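Local coordinates for uncharacterized protein (Trypanosoma brucei, PDB 2Q0X) that is of unknown function but adopts an alpha/beta-hydrolase fold and is named as a paraflagellar rod component, at residues T136-H141 with V225-M230; L121-L126 with V220-V225. All blocks are in the same frame, centred on the assembly; numbering follows the deposited sequence.

Interaction 1 of 2, residues T136-H141 with V225-M230; sequences TRVILH and VPLLLM
Val-138 and Leu-140 bond alternately to Leu-228 and Met-230 of strand 227-232, and to Pro-226 just before it, in parallel register. Four backbone hydrogen bonds join them. Val-138 N donates to Pro-226 O at 3.0 Å, and Leu-228 N to Val-138 O. Leu-140 N then bonds Leu-228 O, and Met-230 N reaches Leu-140 O at 2.7 Å, the shortest of the four. The strands run nearly parallel, at 10°, and their axes approach to 4.7 Å. Five CA-H...O contacts accompany them; the last, beyond the final bond, puts His-141 CA 3.2 Å from Met-230 O. That oxygen also sits over one face of the His-141 imidazole. Before the first bond, Thr-136 O is met by Pro-226 CD (3.3 Å) and Val-225 CB.

Apolar contacts cover both faces of the sheet. On one face, CD1 of Leu-140 meets CD2 of Leu-229 at 3.9 Å and also CD1 of Leu-227. Val-138 CG1 touches the same Leu-227 CD1. On the other face, Ile-139 CG2 stands anti to the backbone N and packs 3.6 Å from Met-230 SD.

The main polar partners lie outside the two segments: Asp-295 for Arg-137 (salt bridge), Asp-267 for His-141 NE2 and Glu-109 for Thr-136 OG1. These are adjacent central parallel strands of the alpha/beta-hydrolase sheet, with strand 110-115 beyond 135-143. Helix 119-128 covers the Val-138 and Leu-140 face, while helix 280-299 covers Ile-139, Leu-228 and Met-230.

Interaction 2 of 2, residues L121-L126 with V220-V225; sequences LVFELL and VGVIKV
Leu-126 and Phe-123, one turn apart on a helix, pack against the Val-222 and Ile-223 side chains of a loop. Helix 119-128 connects parallel strands 110-115 and 135-143 of the hydrolase-fold sheet, and the loop leads into strand 227-232. Contacts across the pair are of van der Waals type. With CG1 anti to the carbonyl carbon (chi1 -59°), Ile-223 brings it against Leu-126 CD2. The pair is modelled at 3.3 Å, closer than normal contact, so the exact spacing is doubtful. The same methyl also lies near CB, CG2 and CD1 of Ile-223. Leu-126 CB meets Val-222 CG2 at 4.0 Å.

The Phe-123 ring is met at CD1 and CE1. Its CE1 is 3.7 Å from both Ile-223 CD1 and Val-220 N. Val-222 CG2 comes to the ring edge, near its plane, 4.2 Å from Phe-123 CD1. This methyl also lies 3.7 Å from Phe-123 O.

No hydrogen bond crosses the contact. Those within the segments include Lys-224 NZ to Gly-221 O at 2.9 Å, Ile-223 N to Val-220 O across the short 3-10 turn, and Leu-126 N to Val-122 O. The contact therefore depends on the fit of branched aliphatic groups and one aromatic ring, largely buried, and not on directional polar bonds between helix and loop.

How the interactions relate
The two interactions have centres about 10 Å apart and share Val-225. Their segments alternate along the chain: helix 119-128, strand 135-143, the loop at 220-225, then strand 227-232. The first two elements follow each other directly, as do the last two. Side chains of the two contacts meet where the helix lies on the sheet. Val-138 CG2 packs on Leu-126 CD2 at 3.5 Å, and Leu-140 CD1 on Phe-123 CZ at 3.6 Å. These four residues form a shared apolar packing layer; the Ile-139 face of interaction 1 packs on helix 280-299 instead. The loop that packs on helix 119-128 thus leads straight into the strand paired in interaction 1.

Interaction 1 of 2, residues T136-H141 with V225-M230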
ATOM      1  N   THR A 136      -4.521 -24.415   9.222  1.00 24.48           N
ATOM      2  CA  THR A 136      -3.930 -25.728   9.520  1.00 24.32           C
ATOM      3  C   THR A 136      -2.411 -25.710   9.684  1.00 23.87           C
ATOM      4  O   THR A 136      -1.811 -26.683  10.127  1.00 23.67           O
ATOM      5  CB  THR A 136      -4.310 -26.778   8.444  1.00 24.32           C
ATOM      6  OG1 THR A 136      -3.964 -26.280   7.159  1.00 25.19           O
ATOM      7  CG2 THR A 136      -5.799 -27.107   8.470  1.00 24.59           C
ATOM      8  N   ARG A 137      -1.792 -24.602   9.324  1.00 24.02           N
ATOM      9  CA  ARG A 137      -0.344 -24.446   9.439  1.00 23.98           C
ATOM     10  C   ARG A 137      -0.065 -22.994   9.633  1.00 23.05           C
ATOM     11  O   ARG A 137      -0.771 -22.146   9.118  1.00 22.39           O
ATOM     12  CB  ARG A 137       0.408 -24.920   8.175  1.00 24.46           C
ATOM     13  CG  ARG A 137       0.580 -26.415   8.042  1.00 26.37           C
ATOM     14  CD  ARG A 137      -0.564 -27.038   7.268  1.00 29.67           C
ATOM     15  NE  ARG A 137      -0.933 -28.378   7.769  1.00 32.09           N
ATOM     16  CZ  ARG A 137      -0.604 -29.507   7.171  1.00 32.76           C
ATOM     17  NH1 ARG A 137       0.127 -29.491   6.077  1.00 34.76           N
ATOM     18  NH2 ARG A 137      -1.005 -30.649   7.652  1.00 32.80           N
ATOM     19  N   VAL A 138       0.983 -22.721  10.393  1.00 22.63           N
ATOM     20  CA  VAL A 138       1.453 -21.379  10.595  1.00 22.29           C
ATOM     21  C   VAL A 138       2.955 -21.339  10.298  1.00 22.18           C
ATOM     22  O   VAL A 138       3.704 -22.218  10.700  1.00 21.92           O
ATOM     23  CB  VAL A 138       1.130 -20.879  12.025  1.00 22.18           C
ATOM     24  CG1 VAL A 138       1.701 -19.512  12.246  1.00 20.80           C
ATOM     25  CG2 VAL A 138      -0.430 -20.878  12.275  1.00 22.43           C
ATOM     26  N   ILE A 139       3.376 -20.308   9.574  1.00 22.31           N
ATOM     27  CA  ILE A 139       4.785 -20.070   9.290  1.00 22.43           C
ATOM     28  C   ILE A 139       5.106 -18.644   9.695  1.00 22.47           C
ATOM     29  O   ILE A 139       4.481 -17.717   9.206  1.00 22.26           O
ATOM     30  CB  ILE A 139       5.109 -20.242   7.759  1.00 22.43           C
ATOM     31  CG1 ILE A 139       4.721 -21.637   7.255  1.00 22.40           C
ATOM     32  CG2 ILE A 139       6.582 -19.891   7.481  1.00 22.10           C
ATOM     33  CD1 ILE A 139       4.266 -21.685   5.777  1.00 22.44           C
ATOM     34  N   LEU A 140       6.096 -18.469  10.557  1.00 23.00           N
ATOM     35  CA  LEU A 140       6.465 -17.141  11.005  1.00 23.67           C
ATOM     36  C   LEU A 140       7.949 -16.909  10.795  1.00 23.91           C
ATOM     37  O   LEU A 140       8.776 -17.739  11.158  1.00 23.92           O
ATOM     38  CB  LEU A 140       6.114 -16.937  12.484  1.00 23.59           C
ATOM     39  CG  LEU A 140       4.686 -17.264  12.944  1.00 24.39           C
ATOM     40  CD1 LEU A 140       4.570 -17.218  14.464  1.00 23.64           C
ATOM     41  CD2 LEU A 140       3.696 -16.384  12.287  1.00 25.06           C
ATOM     42  N   HIS A 141       8.272 -15.763  10.212  1.00 24.67           N
ATOM     43  CA  HIS A 141       9.660 -15.342  10.020  1.00 24.66           C
ATOM     44  C   HIS A 141       9.929 -14.141  10.883  1.00 24.81           C
ATOM     45  O   HIS A 141       9.103 -13.225  10.972  1.00 24.51           O
ATOM     46  CB  HIS A 141       9.976 -15.031   8.549  1.00 24.69           C
ATOM     47  CG  HIS A 141      11.411 -14.657   8.302  1.00 24.98           C
ATOM     48  ND1 HIS A 141      11.911 -13.404   8.582  1.00 25.28           N
ATOM     49  CD2 HIS A 141      12.453 -15.378   7.825  1.00 25.06           C
ATOM     50  CE1 HIS A 141      13.194 -13.365   8.273  1.00 25.80           C
ATOM     51  NE2 HIS A 141      13.550 -14.553   7.819  1.00 26.32           N
ATOM     52  N   VAL A 225      -1.738 -25.745  15.830  1.00 33.15           N
ATOM     53  CA  VAL A 225      -1.457 -26.489  14.615  1.00 32.54           C
ATOM     54  C   VAL A 225       0.041 -26.412  14.363  1.00 32.46           C
ATOM     55  O   VAL A 225       0.741 -25.670  15.043  1.00 32.16           O
ATOM     56  CB  VAL A 225      -2.292 -25.941  13.417  1.00 32.64           C
ATOM     57  CG1 VAL A 225      -3.796 -26.096  13.727  1.00 32.28           C
ATOM     58  CG2 VAL A 225      -1.915 -24.486  13.076  1.00 31.20           C
ATOM     59  N   PRO A 226       0.549 -27.204  13.405  1.00 32.48           N
ATOM     60  CA  PRO A 226       1.978 -27.190  13.166  1.00 32.22           C
ATOM     61  C   PRO A 226       2.562 -25.805  12.803  1.00 32.20           C
ATOM     62  O   PRO A 226       1.949 -25.010  12.075  1.00 31.93           O
ATOM     63  CB  PRO A 226       2.148 -28.211  12.038  1.00 32.42           C
ATOM     64  CG  PRO A 226       0.967 -29.127  12.166  1.00 32.52           C
ATOM     65  CD  PRO A 226      -0.136 -28.196  12.551  1.00 32.71           C
ATOM     66  N   LEU A 227       3.743 -25.546  13.352  1.00 31.79           N
ATOM     67  CA  LEU A 227       4.365 -24.249  13.316  1.00 31.48           C
ATOM     68  C   LEU A 227       5.790 -24.388  12.763  1.00 31.30           C
ATOM     69  O   LEU A 227       6.532 -25.276  13.178  1.00 31.12           O
ATOM     70  CB  LEU A 227       4.389 -23.683  14.732  1.00 31.43           C
ATOM     71  CG  LEU A 227       5.178 -22.396  14.952  1.00 31.31           C
ATOM     72  CD1 LEU A 227       4.556 -21.311  14.149  1.00 30.37           C
ATOM     73  CD2 LEU A 227       5.182 -22.081  16.466  1.00 31.03           C
ATOM     74  N   LEU A 228       6.123 -23.560  11.765  1.00 31.02           N
ATOM     75  CA  LEU A 228       7.505 -23.365  11.337  1.00 30.51           C
ATOM     76  C   LEU A 228       7.898 -21.970  11.775  1.00 30.38           C
ATOM     77  O   LEU A 228       7.277 -21.001  11.391  1.00 29.90           O
ATOM     78  CB  LEU A 228       7.646 -23.522   9.816  1.00 30.54           C
ATOM     79  CG  LEU A 228       9.008 -23.211   9.150  1.00 30.88           C
ATOM     80  CD1 LEU A 228      10.114 -24.153   9.656  1.00 29.47           C
ATOM     81  CD2 LEU A 228       8.913 -23.260   7.586  1.00 29.82           C
ATOM     82  N   LEU A 229       8.907 -21.897  12.629  1.00 30.97           N
ATOM     83  CA  LEU A 229       9.575 -20.646  12.974  1.00 31.00           C
ATOM     84  C   LEU A 229      10.841 -20.505  12.137  1.00 30.69           C
ATOM     85  O   LEU A 229      11.706 -21.389  12.139  1.00 30.37           O
ATOM     86  CB  LEU A 229       9.942 -20.623  14.471  1.00 31.23           C
ATOM     87  CG  LEU A 229       8.774 -20.479  15.452  1.00 32.07           C
ATOM     88  CD1 LEU A 229       9.342 -20.321  16.836  1.00 33.11           C
ATOM     89  CD2 LEU A 229       7.876 -19.280  15.090  1.00 30.19           C
ATOM     90  N   MET A 230      10.930 -19.388  11.419  1.00 30.51           N
ATOM     91  CA  MET A 230      12.067 -19.086  10.566  1.00 30.27           C
ATOM     92  C   MET A 230      12.806 -17.919  11.172  1.00 30.06           C
ATOM     93  O   MET A 230      12.323 -16.806  11.165  1.00 30.36           O
ATOM     94  CB  MET A 230      11.606 -18.754   9.153  1.00 30.25           C
ATOM     95  CG  MET A 230      10.764 -19.845   8.511  1.00 29.94           C
ATOM     96  SD  MET A 230      10.103 -19.319   6.924  1.00 30.56           S
ATOM     97  CE  MET A 230      11.585 -19.416   5.910  1.00 27.14           C
TER

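Interaction 2 of 2, residues L121-L126 with V220-V225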
ATOM      1  N   LEU A 121      -0.120  -9.943  13.992  1.00 26.00           N
ATOM      2  CA  LEU A 121      -1.479 -10.205  13.571  1.00 26.12           C
ATOM      3  C   LEU A 121      -1.815 -11.686  13.681  1.00 26.50           C
ATOM      4  O   LEU A 121      -2.940 -12.038  13.982  1.00 26.12           O
ATOM      5  CB  LEU A 121      -1.703  -9.706  12.142  1.00 26.14           C
ATOM      6  CG  LEU A 121      -1.340  -8.236  11.862  1.00 25.75           C
ATOM      7  CD1 LEU A 121      -1.930  -7.815  10.518  1.00 25.67           C
ATOM      8  CD2 LEU A 121      -1.797  -7.306  12.981  1.00 25.56           C
ATOM      9  N   VAL A 122      -0.838 -12.553  13.433  1.00 26.99           N
ATOM     10  CA  VAL A 122      -1.091 -13.971  13.429  1.00 27.55           C
ATOM     11  C   VAL A 122      -1.437 -14.465  14.835  1.00 28.04           C
ATOM     12  O   VAL A 122      -2.354 -15.268  14.973  1.00 27.72           O
ATOM     13  CB  VAL A 122       0.078 -14.766  12.794  1.00 27.72           C
ATOM     14  CG1 VAL A 122      -0.074 -16.288  13.027  1.00 26.79           C
ATOM     15  CG2 VAL A 122       0.167 -14.460  11.300  1.00 27.43           C
ATOM     16  N   PHE A 123      -0.737 -13.975  15.868  1.00 28.40           N
ATOM     17  CA  PHE A 123      -1.000 -14.428  17.234  1.00 28.85           C
ATOM     18  C   PHE A 123      -2.394 -14.011  17.679  1.00 29.76           C
ATOM     19  O   PHE A 123      -3.131 -14.807  18.280  1.00 29.72           O
ATOM     20  CB  PHE A 123       0.068 -13.944  18.229  1.00 28.56           C
ATOM     21  CG  PHE A 123       1.404 -14.634  18.066  1.00 28.36           C
ATOM     22  CD1 PHE A 123       1.551 -15.970  18.414  1.00 26.93           C
ATOM     23  CD2 PHE A 123       2.506 -13.954  17.540  1.00 27.36           C
ATOM     24  CE1 PHE A 123       2.768 -16.614  18.264  1.00 27.20           C
ATOM     25  CE2 PHE A 123       3.725 -14.596  17.389  1.00 27.46           C
ATOM     26  CZ  PHE A 123       3.858 -15.923  17.754  1.00 27.69           C
ATOM     27  N   GLU A 124      -2.751 -12.771  17.344  1.00 30.68           N
ATOM     28  CA  GLU A 124      -4.086 -12.223  17.573  1.00 31.34           C
ATOM     29  C   GLU A 124      -5.170 -12.989  16.809  1.00 31.90           C
ATOM     30  O   GLU A 124      -6.222 -13.330  17.370  1.00 31.85           O
ATOM     31  CB  GLU A 124      -4.083 -10.748  17.174  1.00 31.46           C
ATOM     32  CG  GLU A 124      -5.339 -10.001  17.484  1.00 32.43           C
ATOM     33  CD  GLU A 124      -5.656  -9.947  18.962  1.00 33.82           C
ATOM     34  OE1 GLU A 124      -4.710  -9.931  19.803  1.00 34.65           O
ATOM     35  OE2 GLU A 124      -6.867  -9.909  19.272  1.00 35.04           O
ATOM     36  N   LEU A 125      -4.902 -13.275  15.536  1.00 32.59           N
ATOM     37  CA  LEU A 125      -5.791 -14.093  14.709  1.00 33.25           C
ATOM     38  C   LEU A 125      -6.043 -15.450  15.333  1.00 33.42           C
ATOM     39  O   LEU A 125      -7.176 -15.828  15.523  1.00 33.56           O
ATOM     40  CB  LEU A 125      -5.224 -14.319  13.292  1.00 33.37           C
ATOM     41  CG  LEU A 125      -5.750 -13.430  12.159  1.00 33.72           C
ATOM     42  CD1 LEU A 125      -5.038 -13.733  10.827  1.00 32.83           C
ATOM     43  CD2 LEU A 125      -7.217 -13.613  12.018  1.00 33.19           C
ATOM     44  N   LEU A 126      -4.968 -16.176  15.615  1.00 33.99           N
ATOM     45  CA  LEU A 126      -5.035 -17.550  16.113  1.00 34.50           C
ATOM     46  C   LEU A 126      -5.799 -17.717  17.437  1.00 34.72           C
ATOM     47  O   LEU A 126      -6.369 -18.773  17.681  1.00 34.78           O
ATOM     48  CB  LEU A 126      -3.629 -18.150  16.230  1.00 34.79           C
ATOM     49  CG  LEU A 126      -3.133 -18.849  14.957  1.00 35.60           C
ATOM     50  CD1 LEU A 126      -3.321 -18.008  13.744  1.00 35.79           C
ATOM     51  CD2 LEU A 126      -1.690 -19.183  15.085  1.00 36.35           C
ATOM     52  N   VAL A 220       3.077 -18.471  21.411  1.00 33.66           N
ATOM     53  CA  VAL A 220       3.083 -19.800  20.771  1.00 33.66           C
ATOM     54  C   VAL A 220       2.032 -20.786  21.360  1.00 33.82           C
ATOM     55  O   VAL A 220       1.570 -21.708  20.672  1.00 33.66           O
ATOM     56  CB  VAL A 220       4.503 -20.430  20.740  1.00 33.75           C
ATOM     57  CG1 VAL A 220       5.437 -19.572  19.854  1.00 33.40           C
ATOM     58  CG2 VAL A 220       5.080 -20.613  22.156  1.00 32.35           C
ATOM     59  N   GLY A 221       1.646 -20.565  22.614  1.00 33.87           N
ATOM     60  CA  GLY A 221       0.592 -21.362  23.253  1.00 33.81           C
ATOM     61  C   GLY A 221      -0.762 -21.321  22.561  1.00 33.84           C
ATOM     62  O   GLY A 221      -1.492 -22.293  22.634  1.00 33.71           O
ATOM     63  N   VAL A 222      -1.094 -20.208  21.877  1.00 34.04           N
ATOM     64  CA  VAL A 222      -2.363 -20.096  21.154  1.00 33.95           C
ATOM     65  C   VAL A 222      -2.364 -20.830  19.816  1.00 34.11           C
ATOM     66  O   VAL A 222      -3.413 -21.010  19.218  1.00 34.52           O
ATOM     67  CB  VAL A 222      -2.796 -18.632  20.919  1.00 33.97           C
ATOM     68  CG1 VAL A 222      -2.853 -17.846  22.259  1.00 33.92           C
ATOM     69  CG2 VAL A 222      -1.888 -17.941  19.864  1.00 33.87           C
ATOM     70  N   ILE A 223      -1.193 -21.224  19.332  1.00 34.44           N
ATOM     71  CA  ILE A 223      -1.037 -21.892  18.044  1.00 34.45           C
ATOM     72  C   ILE A 223      -1.240 -23.381  18.278  1.00 34.42           C
ATOM     73  O   ILE A 223      -0.446 -24.022  18.975  1.00 34.34           O
ATOM     74  CB  ILE A 223       0.385 -21.628  17.440  1.00 34.76           C
ATOM     75  CG1 ILE A 223       0.636 -20.119  17.244  1.00 34.99           C
ATOM     76  CG2 ILE A 223       0.578 -22.336  16.113  1.00 33.96           C
ATOM     77  CD1 ILE A 223       1.959 -19.828  16.569  1.00 35.14           C
ATOM     78  N   LYS A 224      -2.309 -23.925  17.704  1.00 34.26           N
ATOM     79  CA  LYS A 224      -2.737 -25.297  17.982  1.00 34.38           C
ATOM     80  C   LYS A 224      -2.495 -26.227  16.801  1.00 33.78           C
ATOM     81  O   LYS A 224      -2.969 -27.369  16.786  1.00 33.71           O
ATOM     82  CB  LYS A 224      -4.228 -25.332  18.311  1.00 34.78           C
ATOM     83  CG  LYS A 224      -4.687 -24.309  19.350  1.00 35.83           C
ATOM     84  CD  LYS A 224      -4.021 -24.526  20.664  1.00 37.22           C
ATOM     85  CE  LYS A 224      -4.845 -23.925  21.807  1.00 38.27           C
ATOM     86  NZ  LYS A 224      -3.963 -23.724  22.999  1.00 39.20           N
ATOM     87  N   VAL A 225      -1.738 -25.745  15.830  1.00 33.15           N
ATOM     88  CA  VAL A 225      -1.457 -26.489  14.615  1.00 32.54           C
ATOM     89  C   VAL A 225       0.041 -26.412  14.363  1.00 32.46           C
ATOM     90  O   VAL A 225       0.741 -25.670  15.043  1.00 32.16           O
ATOM     91  CB  VAL A 225      -2.292 -25.941  13.417  1.00 32.64           C
ATOM     92  CG1 VAL A 225      -3.796 -26.096  13.727  1.00 32.28           C
ATOM     93  CG2 VAL A 225      -1.915 -24.486  13.076  1.00 31.20           C
TER